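Local coordinates for ribosomal-protein-serine acetyltransferase, putative (Vibrio cholerae O1 biovar eltor, PDB 2FCK), which probably transfers an acetyl group to the N-terminal residue of a protein substrate, as a putative ribosomal-protein-serine acetyltransferase of the GNAT superfamily, at residues A[31-44]-A[100-112]. Sequence-based numbering, arbitrary orientation. Where two conformers were deposited one is given.
Sequences CIRQSQTLHQWVDW and SLGYWIGDRYQRQ. With NO3 (nitrate ion), chain L; NO3 (nitrate ion), chain C.
With CG between the backbone N and the carbonyl carbon (chi1 49°), the Trp104 indole is turned toward 31-44 and meets Leu38 and Val42. In the conformer given, Cys31 SG lies 3.5 Å from Trp104 CZ3, at the edge of the ring; Cys31 was modelled in two conformers, so this sulfur-aromatic contact is less sure. Val42 instead sits over a face, its CG1 4.0 Å from the centroid of the five-membered ring and 29° off the normal, a CH-pi contact. Leu38 comes across the indole at about a right angle, and its CD2 packs 3.7 Å from Trp104 CB while CD1 reaches the six-membered ring. The Trp44 ring presents its edge to Trp104 CZ2, and one water accepts from Trp104 NE1 and, weakly, from Trp44 NE1.

The polar half centres on the Asp107 carboxylate, in the first turn of helix 107-110 just after the N-cap residue Gly106. Ser35 OG donates to Asp107 OD2 (2.8 Å) and Thr37 OG1 to Asp107 OD1 (2.9 Å), both on syn sides and some 30° out of plane, so each oxygen has its own hydroxyl and rotation of the carboxylate is restrained. Ser35 OG also accepts from Thr37 N and, at 2.9 Å, from Leu38 N, forming an ST turn and ST motif that tie the same hydroxyl to its own loop. A second water joins Gln34 to Arg108 NH1.

The contact thus joins the last part of helix 25-33 and the residues after it to the strand-to-helix junction of the GNAT domain, where strand 98-105 runs between antiparallel strand 83-93, whose Met86 touches Trp104, and parallel strand 134-139.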
ATOM      1  N   CYS A  31      11.109 -21.220 -18.229  0.50 37.16           N
ATOM      2  CA  CYS A  31      11.730 -20.588 -17.076  0.50 36.90           C
ATOM      3  C   CYS A  31      11.290 -21.255 -15.761  0.50 37.00           C
ATOM      4  O   CYS A  31      12.102 -21.437 -14.849  0.50 36.83           O
ATOM      5  CB  CYS A  31      11.455 -19.085 -17.065  0.50 37.44           C
ATOM      6  SG  CYS A  31      12.306 -18.178 -15.771  0.50 36.67           S
ATOM      7  N   ILE A  32      10.014 -21.635 -15.681  1.00 37.12           N
ATOM      8  CA  ILE A  32       9.491 -22.294 -14.498  1.00 37.54           C
ATOM      9  C   ILE A  32       9.888 -23.761 -14.504  1.00 35.66           C
ATOM     10  O   ILE A  32      10.281 -24.306 -13.460  1.00 35.40           O
ATOM     11  CB  ILE A  32       7.960 -22.141 -14.449  1.00 37.64           C
ATOM     12  CG1 ILE A  32       7.615 -20.656 -14.287  1.00 41.17           C
ATOM     13  CG2 ILE A  32       7.350 -23.033 -13.330  1.00 40.43           C
ATOM     14  CD1 ILE A  32       8.105 -20.058 -12.981  1.00 44.90           C
ATOM     15  N   ARG A  33       9.783 -24.401 -15.674  1.00 32.45           N
ATOM     16  CA  ARG A  33      10.018 -25.831 -15.750  1.00 32.73           C
ATOM     17  C   ARG A  33      11.453 -26.144 -15.369  1.00 31.26           C
ATOM     18  O   ARG A  33      11.728 -27.262 -14.913  1.00 31.88           O
ATOM     19  CB  ARG A  33       9.743 -26.381 -17.129  1.00 32.86           C
ATOM     20  CG  ARG A  33       8.595 -27.354 -17.212  1.00 38.62           C
ATOM     21  CD  ARG A  33       7.326 -26.671 -17.442  1.00 46.02           C
ATOM     22  NE  ARG A  33       6.280 -27.633 -17.790  1.00 48.46           N
ATOM     23  CZ  ARG A  33       5.311 -28.046 -16.962  1.00 51.30           C
ATOM     24  NH1 ARG A  33       5.248 -27.622 -15.703  1.00 48.99           N
ATOM     25  NH2 ARG A  33       4.407 -28.917 -17.403  1.00 51.02           N
ATOM     26  N   GLN A  34      12.361 -25.197 -15.642  1.00 30.00           N
ATOM     27  CA  GLN A  34      13.785 -25.476 -15.436  1.00 31.19           C
ATOM     28  C   GLN A  34      14.180 -25.248 -13.974  1.00 33.07           C
ATOM     29  O   GLN A  34      15.247 -25.725 -13.565  1.00 36.04           O
ATOM     30  CB  GLN A  34      14.678 -24.615 -16.311  1.00 30.89           C
ATOM     31  CG  GLN A  34      14.690 -25.119 -17.757  1.00 29.20           C
ATOM     32  CD  GLN A  34      15.126 -26.564 -17.873  1.00 27.82           C
ATOM     33  OE1 GLN A  34      16.167 -26.924 -17.307  1.00 29.39           O
ATOM     34  NE2 GLN A  34      14.392 -27.414 -18.650  1.00 26.90           N
ATOM     35  N   SER A  35      13.318 -24.606 -13.209  1.00 34.03           N
ATOM     36  CA  SER A  35      13.666 -24.262 -11.831  1.00 35.65           C
ATOM     37  C   SER A  35      13.245 -25.339 -10.821  1.00 36.14           C
ATOM     38  O   SER A  35      12.094 -25.768 -10.808  1.00 36.36           O
ATOM     39  CB  SER A  35      13.022 -22.939 -11.440  1.00 37.09           C
ATOM     40  OG  SER A  35      13.239 -22.751 -10.038  1.00 41.43           O
ATOM     41  N   GLN A  36      14.179 -25.767  -9.974  1.00 34.93           N
ATOM     42  CA  GLN A  36      13.867 -26.733  -8.913  1.00 36.85           C
ATOM     43  C   GLN A  36      12.809 -26.200  -7.939  1.00 37.08           C
ATOM     44  O   GLN A  36      12.005 -26.979  -7.390  1.00 37.39           O
ATOM     45  CB  GLN A  36      15.148 -27.048  -8.141  1.00 35.59           C
ATOM     46  CG  GLN A  36      14.963 -27.923  -6.910  1.00 37.69           C
ATOM     47  CD  GLN A  36      16.300 -28.346  -6.316  1.00 39.04           C
ATOM     48  OE1 GLN A  36      17.347 -27.818  -6.682  1.00 44.74           O
ATOM     49  NE2 GLN A  36      16.262 -29.274  -5.392  1.00 43.81           N
ATOM     50  N   THR A  37      12.809 -24.882  -7.742  1.00 38.80           N
ATOM     51  CA  THR A  37      12.045 -24.263  -6.634  1.00 40.70           C
ATOM     52  C   THR A  37      11.011 -23.197  -6.977  1.00 40.76           C
ATOM     53  O   THR A  37      10.134 -22.932  -6.153  1.00 40.39           O
ATOM     54  CB  THR A  37      12.974 -23.608  -5.586  1.00 40.95           C
ATOM     55  OG1 THR A  37      13.723 -22.553  -6.215  1.00 44.59           O
ATOM     56  CG2 THR A  37      13.889 -24.633  -4.967  1.00 43.52           C
ATOM     57  N   LEU A  38      11.111 -22.538  -8.137  1.00 39.33           N
ATOM     58  CA  LEU A  38      10.182 -21.446  -8.437  1.00 40.93           C
ATOM     59  C   LEU A  38       8.708 -21.829  -8.328  1.00 41.20           C
ATOM     60  O   LEU A  38       7.899 -21.015  -7.863  1.00 41.33           O
ATOM     61  CB  LEU A  38      10.477 -20.836  -9.821  1.00 41.25           C
ATOM     62  CG  LEU A  38      11.680 -19.877  -9.883  1.00 44.47           C
ATOM     63  CD1 LEU A  38      11.991 -19.522 -11.332  1.00 46.09           C
ATOM     64  CD2 LEU A  38      11.362 -18.604  -9.139  1.00 47.60           C
ATOM     65  N   HIS A  39       8.357 -23.050  -8.733  1.00 40.68           N
ATOM     66  CA  HIS A  39       6.963 -23.485  -8.769  1.00 41.99           C
ATOM     67  C   HIS A  39       6.279 -23.292  -7.412  1.00 43.60           C
ATOM     68  O   HIS A  39       5.068 -23.145  -7.347  1.00 44.44           O
ATOM     69  CB  HIS A  39       6.870 -24.966  -9.145  1.00 41.71           C
ATOM     70  CG  HIS A  39       7.518 -25.872  -8.149  1.00 42.37           C
ATOM     71  ND1 HIS A  39       8.878 -26.119  -8.136  1.00 42.82           N
ATOM     72  CD2 HIS A  39       7.000 -26.534  -7.090  1.00 41.57           C
ATOM     73  CE1 HIS A  39       9.159 -26.936  -7.134  1.00 40.99           C
ATOM     74  NE2 HIS A  39       8.040 -27.204  -6.487  1.00 44.22           N
ATOM     75  N   GLN A  40       7.038 -23.293  -6.333  1.00 44.59           N
ATOM     76  CA  GLN A  40       6.382 -23.262  -5.040  1.00 48.26           C
ATOM     77  C   GLN A  40       6.096 -21.852  -4.561  1.00 49.04           C
ATOM     78  O   GLN A  40       5.306 -21.676  -3.635  1.00 49.44           O
ATOM     79  CB  GLN A  40       7.187 -24.007  -4.004  1.00 48.90           C
ATOM     80  CG  GLN A  40       8.420 -23.322  -3.551  1.00 53.27           C
ATOM     81  CD  GLN A  40       9.349 -24.277  -2.807  1.00 58.98           C
ATOM     82  OE1 GLN A  40       8.966 -24.885  -1.799  1.00 61.46           O
ATOM     83  NE2 GLN A  40      10.577 -24.394  -3.288  1.00 60.47           N
ATOM     84  N   TRP A  41       6.724 -20.869  -5.198  1.00 50.10           N
ATOM     85  CA  TRP A  41       6.607 -19.474  -4.808  1.00 52.02           C
ATOM     86  C   TRP A  41       5.737 -18.666  -5.755  1.00 54.15           C
ATOM     87  O   TRP A  41       5.097 -17.725  -5.326  1.00 53.37           O
ATOM     88  CB  TRP A  41       7.987 -18.803  -4.705  1.00 51.59           C
ATOM     89  CG  TRP A  41       8.986 -19.567  -3.894  1.00 51.53           C
ATOM     90  CD1 TRP A  41      10.198 -20.065  -4.324  1.00 51.31           C
ATOM     91  CD2 TRP A  41       8.876 -19.932  -2.514  1.00 50.05           C
ATOM     92  NE1 TRP A  41      10.837 -20.708  -3.291  1.00 50.63           N
ATOM     93  CE2 TRP A  41      10.044 -20.650  -2.171  1.00 52.78           C
ATOM     94  CE3 TRP A  41       7.893 -19.735  -1.533  1.00 51.79           C
ATOM     95  CZ2 TRP A  41      10.259 -21.166  -0.873  1.00 51.74           C
ATOM     96  CZ3 TRP A  41       8.109 -20.245  -0.252  1.00 51.42           C
ATOM     97  CH2 TRP A  41       9.289 -20.953   0.068  1.00 53.18           C
ATOM     98  N   VAL A  42       5.783 -18.959  -7.054  1.00 56.93           N
ATOM     99  CA  VAL A  42       4.981 -18.188  -7.998  1.00 60.32           C
ATOM    100  C   VAL A  42       3.542 -18.736  -7.916  1.00 61.19           C
ATOM    101  O   VAL A  42       3.324 -19.948  -7.731  1.00 61.87           O
ATOM    102  CB  VAL A  42       5.611 -18.153  -9.427  1.00 60.94           C
ATOM    103  CG1 VAL A  42       5.414 -16.795 -10.016  1.00 62.34           C
ATOM    104  CG2 VAL A  42       7.123 -18.390  -9.379  1.00 60.41           C
ATOM    105  N   ASP A  43       2.562 -17.832  -7.958  1.00 64.05           N
ATOM    106  CA  ASP A  43       1.152 -18.164  -7.637  1.00 64.66           C
ATOM    107  C   ASP A  43       0.445 -19.082  -8.645  1.00 64.63           C
ATOM    108  O   ASP A  43      -0.118 -20.115  -8.284  1.00 65.13           O
ATOM    109  CB  ASP A  43       0.327 -16.867  -7.499  1.00 65.73           C
ATOM    110  CG  ASP A  43      -0.671 -16.930  -6.369  1.00 66.79           C
ATOM    111  OD1 ASP A  43      -0.342 -17.531  -5.326  1.00 69.78           O
ATOM    112  OD2 ASP A  43      -1.775 -16.359  -6.504  1.00 69.47           O
ATOM    113  N   TRP A  44       0.480 -18.649  -9.902  1.00 64.15           N
ATOM    114  CA  TRP A  44      -0.148 -19.282 -11.066  1.00 63.59           C
ATOM    115  C   TRP A  44       0.411 -20.637 -11.510  1.00 63.52           C
ATOM    116  O   TRP A  44       1.617 -20.848 -11.514  1.00 63.33           O
ATOM    117  CB  TRP A  44      -0.015 -18.317 -12.219  1.00 62.84           C
ATOM    118  CG  TRP A  44       1.263 -17.525 -12.148  1.00 62.04           C
ATOM    119  CD1 TRP A  44       1.547 -16.485 -11.304  1.00 61.23           C
ATOM    120  CD2 TRP A  44       2.433 -17.713 -12.961  1.00 61.47           C
ATOM    121  NE1 TRP A  44       2.818 -16.004 -11.555  1.00 63.18           N
ATOM    122  CE2 TRP A  44       3.379 -16.746 -12.565  1.00 62.36           C
ATOM    123  CE3 TRP A  44       2.769 -18.607 -13.981  1.00 60.80           C
ATOM    124  CZ2 TRP A  44       4.637 -16.651 -13.160  1.00 62.81           C
ATOM    125  CZ3 TRP A  44       4.027 -18.513 -14.566  1.00 62.06           C
ATOM    126  CH2 TRP A  44       4.944 -17.550 -14.148  1.00 61.64           C
ATOM    127  N   SER A 100       5.230  -1.148  -3.725  1.00 43.38           N
ATOM    128  CA  SER A 100       5.477  -2.565  -3.373  1.00 45.41           C
ATOM    129  C   SER A 100       6.187  -3.266  -4.502  1.00 44.30           C
ATOM    130  O   SER A 100       5.718  -3.231  -5.640  1.00 44.14           O
ATOM    131  CB  SER A 100       4.072  -3.245  -3.231  1.00 49.66           C
ATOM    132  OG  SER A 100       4.128  -4.636  -3.600  1.00 53.02           O
ATOM    133  N   LEU A 101       7.310  -3.913  -4.199  1.00 41.76           N
ATOM    134  CA  LEU A 101       8.049  -4.631  -5.254  1.00 42.62           C
ATOM    135  C   LEU A 101       8.004  -6.132  -5.006  1.00 42.89           C
ATOM    136  O   LEU A 101       7.893  -6.631  -3.833  1.00 42.80           O
ATOM    137  CB  LEU A 101       9.527  -4.200  -5.277  1.00 41.80           C
ATOM    138  CG  LEU A 101       9.857  -2.724  -5.464  1.00 43.82           C
ATOM    139  CD1 LEU A 101      11.360  -2.638  -5.697  1.00 42.17           C
ATOM    140  CD2 LEU A 101       9.139  -2.052  -6.601  1.00 44.34           C
ATOM    141  N   GLY A 102       8.102  -6.871  -6.108  1.00 41.93           N
ATOM    142  CA  GLY A 102       8.221  -8.309  -6.022  1.00 42.50           C
ATOM    143  C   GLY A 102       9.175  -8.748  -7.109  1.00 41.44           C
ATOM    144  O   GLY A 102       9.528  -7.963  -7.993  1.00 41.47           O
ATOM    145  N   TYR A 103       9.617  -9.991  -7.035  1.00 42.22           N
ATOM    146  CA  TYR A 103      10.540 -10.515  -8.027  1.00 40.19           C
ATOM    147  C   TYR A 103      10.694 -12.029  -7.864  1.00 43.09           C
ATOM    148  O   TYR A 103      10.372 -12.588  -6.791  1.00 42.97           O
ATOM    149  CB  TYR A 103      11.973  -9.877  -7.917  1.00 40.18           C
ATOM    150  CG  TYR A 103      12.450  -9.890  -6.456  1.00 40.44           C
ATOM    151  CD1 TYR A 103      13.138 -10.981  -5.949  1.00 40.95           C
ATOM    152  CD2 TYR A 103      12.158  -8.824  -5.620  1.00 41.20           C
ATOM    153  CE1 TYR A 103      13.554 -11.001  -4.559  1.00 41.61           C
ATOM    154  CE2 TYR A 103      12.554  -8.822  -4.252  1.00 42.22           C
ATOM    155  CZ  TYR A 103      13.232  -9.905  -3.748  1.00 43.88           C
ATOM    156  OH  TYR A 103      13.633  -9.878  -2.413  1.00 44.93           O
ATOM    157  N   TRP A 104      11.197 -12.666  -8.909  1.00 42.60           N
ATOM    158  CA  TRP A 104      11.601 -14.060  -8.785  1.00 45.09           C
ATOM    159  C   TRP A 104      12.654 -14.286  -9.847  1.00 44.10           C
ATOM    160  O   TRP A 104      12.541 -13.811 -10.950  1.00 44.05           O
ATOM    161  CB  TRP A 104      10.410 -15.028  -8.874  1.00 46.08           C
ATOM    162  CG  TRP A 104       9.460 -14.843 -10.009  1.00 49.09           C
ATOM    163  CD1 TRP A 104       8.284 -14.194  -9.993  1.00 50.52           C
ATOM    164  CD2 TRP A 104       9.629 -15.362 -11.334  1.00 51.24           C
ATOM    165  NE1 TRP A 104       7.680 -14.277 -11.241  1.00 53.60           N
ATOM    166  CE2 TRP A 104       8.490 -14.992 -12.076  1.00 51.65           C
ATOM    167  CE3 TRP A 104      10.630 -16.122 -11.952  1.00 51.22           C
ATOM    168  CZ2 TRP A 104       8.326 -15.351 -13.425  1.00 52.99           C
ATOM    169  CZ3 TRP A 104      10.470 -16.493 -13.280  1.00 52.59           C
ATOM    170  CH2 TRP A 104       9.327 -16.093 -14.005  1.00 49.56           C
ATOM    171  N   ILE A 105      13.752 -14.934  -9.467  1.00 45.17           N
ATOM    172  CA  ILE A 105      14.840 -15.094 -10.414  1.00 45.13           C
ATOM    173  C   ILE A 105      15.268 -16.560 -10.331  1.00 47.87           C
ATOM    174  O   ILE A 105      15.350 -17.106  -9.230  1.00 47.58           O
ATOM    175  CB  ILE A 105      16.089 -14.200 -10.051  1.00 46.49           C
ATOM    176  CG1 ILE A 105      15.709 -12.707  -9.948  1.00 47.72           C
ATOM    177  CG2 ILE A 105      17.239 -14.425 -11.041  1.00 44.37           C
ATOM    178  CD1 ILE A 105      15.459 -12.049 -11.302  1.00 47.74           C
ATOM    179  N   GLY A 106      15.494 -17.162 -11.496  1.00 47.48           N
ATOM    180  CA  GLY A 106      15.901 -18.554 -11.566  1.00 50.48           C
ATOM    181  C   GLY A 106      17.245 -18.722 -10.890  1.00 51.36           C
ATOM    182  O   GLY A 106      18.147 -17.889 -11.039  1.00 50.76           O
ATOM    183  N   ASP A 107      17.326 -19.816 -10.131  1.00 53.10           N
ATOM    184  CA  ASP A 107      18.431 -20.277  -9.346  1.00 54.09           C
ATOM    185  C   ASP A 107      19.811 -20.067 -10.066  1.00 53.59           C
ATOM    186  O   ASP A 107      20.735 -19.444  -9.513  1.00 53.15           O
ATOM    187  CB  ASP A 107      18.108 -21.768  -8.965  1.00 54.86           C
ATOM    188  CG  ASP A 107      16.535 -22.035  -8.701  1.00 56.92           C
ATOM    189  OD1 ASP A 107      16.163 -22.871  -7.816  1.00 57.74           O
ATOM    190  OD2 ASP A 107      15.635 -21.425  -9.350  1.00 54.66           O
ATOM    191  N   ARG A 108      19.916 -20.496 -11.324  1.00 53.26           N
ATOM    192  CA  ARG A 108      21.183 -20.458 -12.077  1.00 53.19           C
ATOM    193  C   ARG A 108      21.632 -19.029 -12.424  1.00 53.30           C
ATOM    194  O   ARG A 108      22.835 -18.780 -12.639  1.00 53.60           O
ATOM    195  CB  ARG A 108      21.055 -21.302 -13.331  1.00 53.55           C
ATOM    196  CG  ARG A 108      20.804 -20.516 -14.610  1.00 54.20           C
ATOM    197  CD  ARG A 108      20.684 -21.427 -15.812  1.00 55.34           C
ATOM    198  NE  ARG A 108      19.457 -22.204 -15.751  1.00 53.84           N
ATOM    199  CZ  ARG A 108      19.406 -23.521 -15.688  1.00 52.49           C
ATOM    200  NH1 ARG A 108      18.210 -24.106 -15.599  1.00 51.92           N
ATOM    201  NH2 ARG A 108      20.535 -24.247 -15.699  1.00 47.94           N
ATOM    202  N   TYR A 109      20.668 -18.104 -12.444  1.00 52.62           N
ATOM    203  CA  TYR A 109      20.900 -16.709 -12.868  1.00 52.81           C
ATOM    204  C   TYR A 109      21.249 -15.780 -11.687  1.00 53.17           C
ATOM    205  O   TYR A 109      21.982 -14.786 -11.829  1.00 52.34           O
ATOM    206  CB  TYR A 109      19.685 -16.187 -13.655  1.00 52.58           C
ATOM    207  CG  TYR A 109      19.404 -17.034 -14.886  1.00 51.52           C
ATOM    208  CD1 TYR A 109      20.352 -17.147 -15.888  1.00 52.81           C
ATOM    209  CD2 TYR A 109      18.223 -17.782 -14.998  1.00 48.81           C
ATOM    210  CE1 TYR A 109      20.140 -17.947 -17.006  1.00 52.14           C
ATOM    211  CE2 TYR A 109      17.992 -18.601 -16.133  1.00 50.75           C
ATOM    212  CZ  TYR A 109      18.964 -18.680 -17.123  1.00 52.27           C
ATOM    213  OH  TYR A 109      18.771 -19.462 -18.259  1.00 51.43           O
ATOM    214  N   GLN A 110      20.735 -16.130 -10.525  1.00 52.74           N
ATOM    215  CA  GLN A 110      21.174 -15.503  -9.266  1.00 54.13           C
ATOM    216  C   GLN A 110      22.694 -15.660  -9.077  1.00 54.41           C
ATOM    217  O   GLN A 110      23.412 -14.725  -8.724  1.00 53.94           O
ATOM    218  CB  GLN A 110      20.438 -16.142  -8.097  1.00 53.96           C
ATOM    219  CG  GLN A 110      18.952 -15.796  -8.091  1.00 55.06           C
ATOM    220  CD  GLN A 110      18.281 -16.126  -6.767  1.00 61.65           C
ATOM    221  OE1 GLN A 110      18.939 -16.191  -5.723  1.00 61.55           O
ATOM    222  NE2 GLN A 110      16.963 -16.340  -6.801  1.00 61.89           N
ATOM    223  N   ARG A 111      23.180 -16.857  -9.337  1.00 55.51           N
ATOM    224  CA  ARG A 111      24.615 -17.112  -9.297  1.00 56.84           C
ATOM    225  C   ARG A 111      25.435 -16.105 -10.159  1.00 56.53           C
ATOM    226  O   ARG A 111      26.576 -15.780  -9.828  1.00 57.64           O
ATOM    227  CB  ARG A 111      24.845 -18.581  -9.710  1.00 56.95           C
ATOM    228  CG  ARG A 111      26.271 -19.056  -9.936  1.00 59.73           C
ATOM    229  CD  ARG A 111      26.288 -20.586 -10.192  1.00 59.54           C
ATOM    230  NE  ARG A 111      25.182 -21.236  -9.471  1.00 65.24           N
ATOM    231  CZ  ARG A 111      24.260 -22.031 -10.020  1.00 67.46           C
ATOM    232  NH1 ARG A 111      24.304 -22.323 -11.319  1.00 68.56           N
ATOM    233  NH2 ARG A 111      23.288 -22.540  -9.259  1.00 66.92           N
ATOM    234  N   GLN A 112      24.867 -15.629 -11.261  1.00 55.97           N
ATOM    235  CA  GLN A 112      25.555 -14.654 -12.132  1.00 55.45           C
ATOM    236  C   GLN A 112      25.332 -13.161 -11.764  1.00 53.82           C
ATOM    237  O   GLN A 112      25.826 -12.259 -12.462  1.00 53.78           O
ATOM    238  CB  GLN A 112      25.141 -14.888 -13.587  1.00 56.15           C
ATOM    239  CG  GLN A 112      25.544 -16.261 -14.126  1.00 59.40           C
ATOM    240  CD  GLN A 112      25.002 -16.504 -15.509  1.00 64.64           C
ATOM    241  OE1 GLN A 112      25.458 -15.891 -16.484  1.00 67.37           O
ATOM    242  NE2 GLN A 112      24.027 -17.412 -15.615  1.00 64.84           N
TER
HETATM  243  N   NO3 L 311      17.219 -21.891 -12.597  1.00 41.11           N
HETATM  244  O1  NO3 L 311      18.012 -22.500 -11.626  1.00 41.86           O
HETATM  245  O2  NO3 L 311      16.007 -22.450 -12.961  1.00 37.98           O
HETATM  246  O3  NO3 L 311      17.637 -20.713 -13.199  1.00 42.22           O
HETATM  247  N   NO3 C 302      14.279 -14.899  -6.093  1.00 40.97           N
HETATM  248  O1  NO3 C 302      13.819 -15.993  -6.816  1.00 40.47           O
HETATM  249  O2  NO3 C 302      13.489 -14.383  -5.085  1.00 43.06           O
HETATM  250  O3  NO3 C 302      15.498 -14.298  -6.362  1.00 42.35           O
HETATM  251  O   HOH W   1      17.852 -26.613 -15.152  1.00 21.06           O
HETATM  252  O   HOH W   2       4.760 -13.519 -10.548  1.00 41.04           O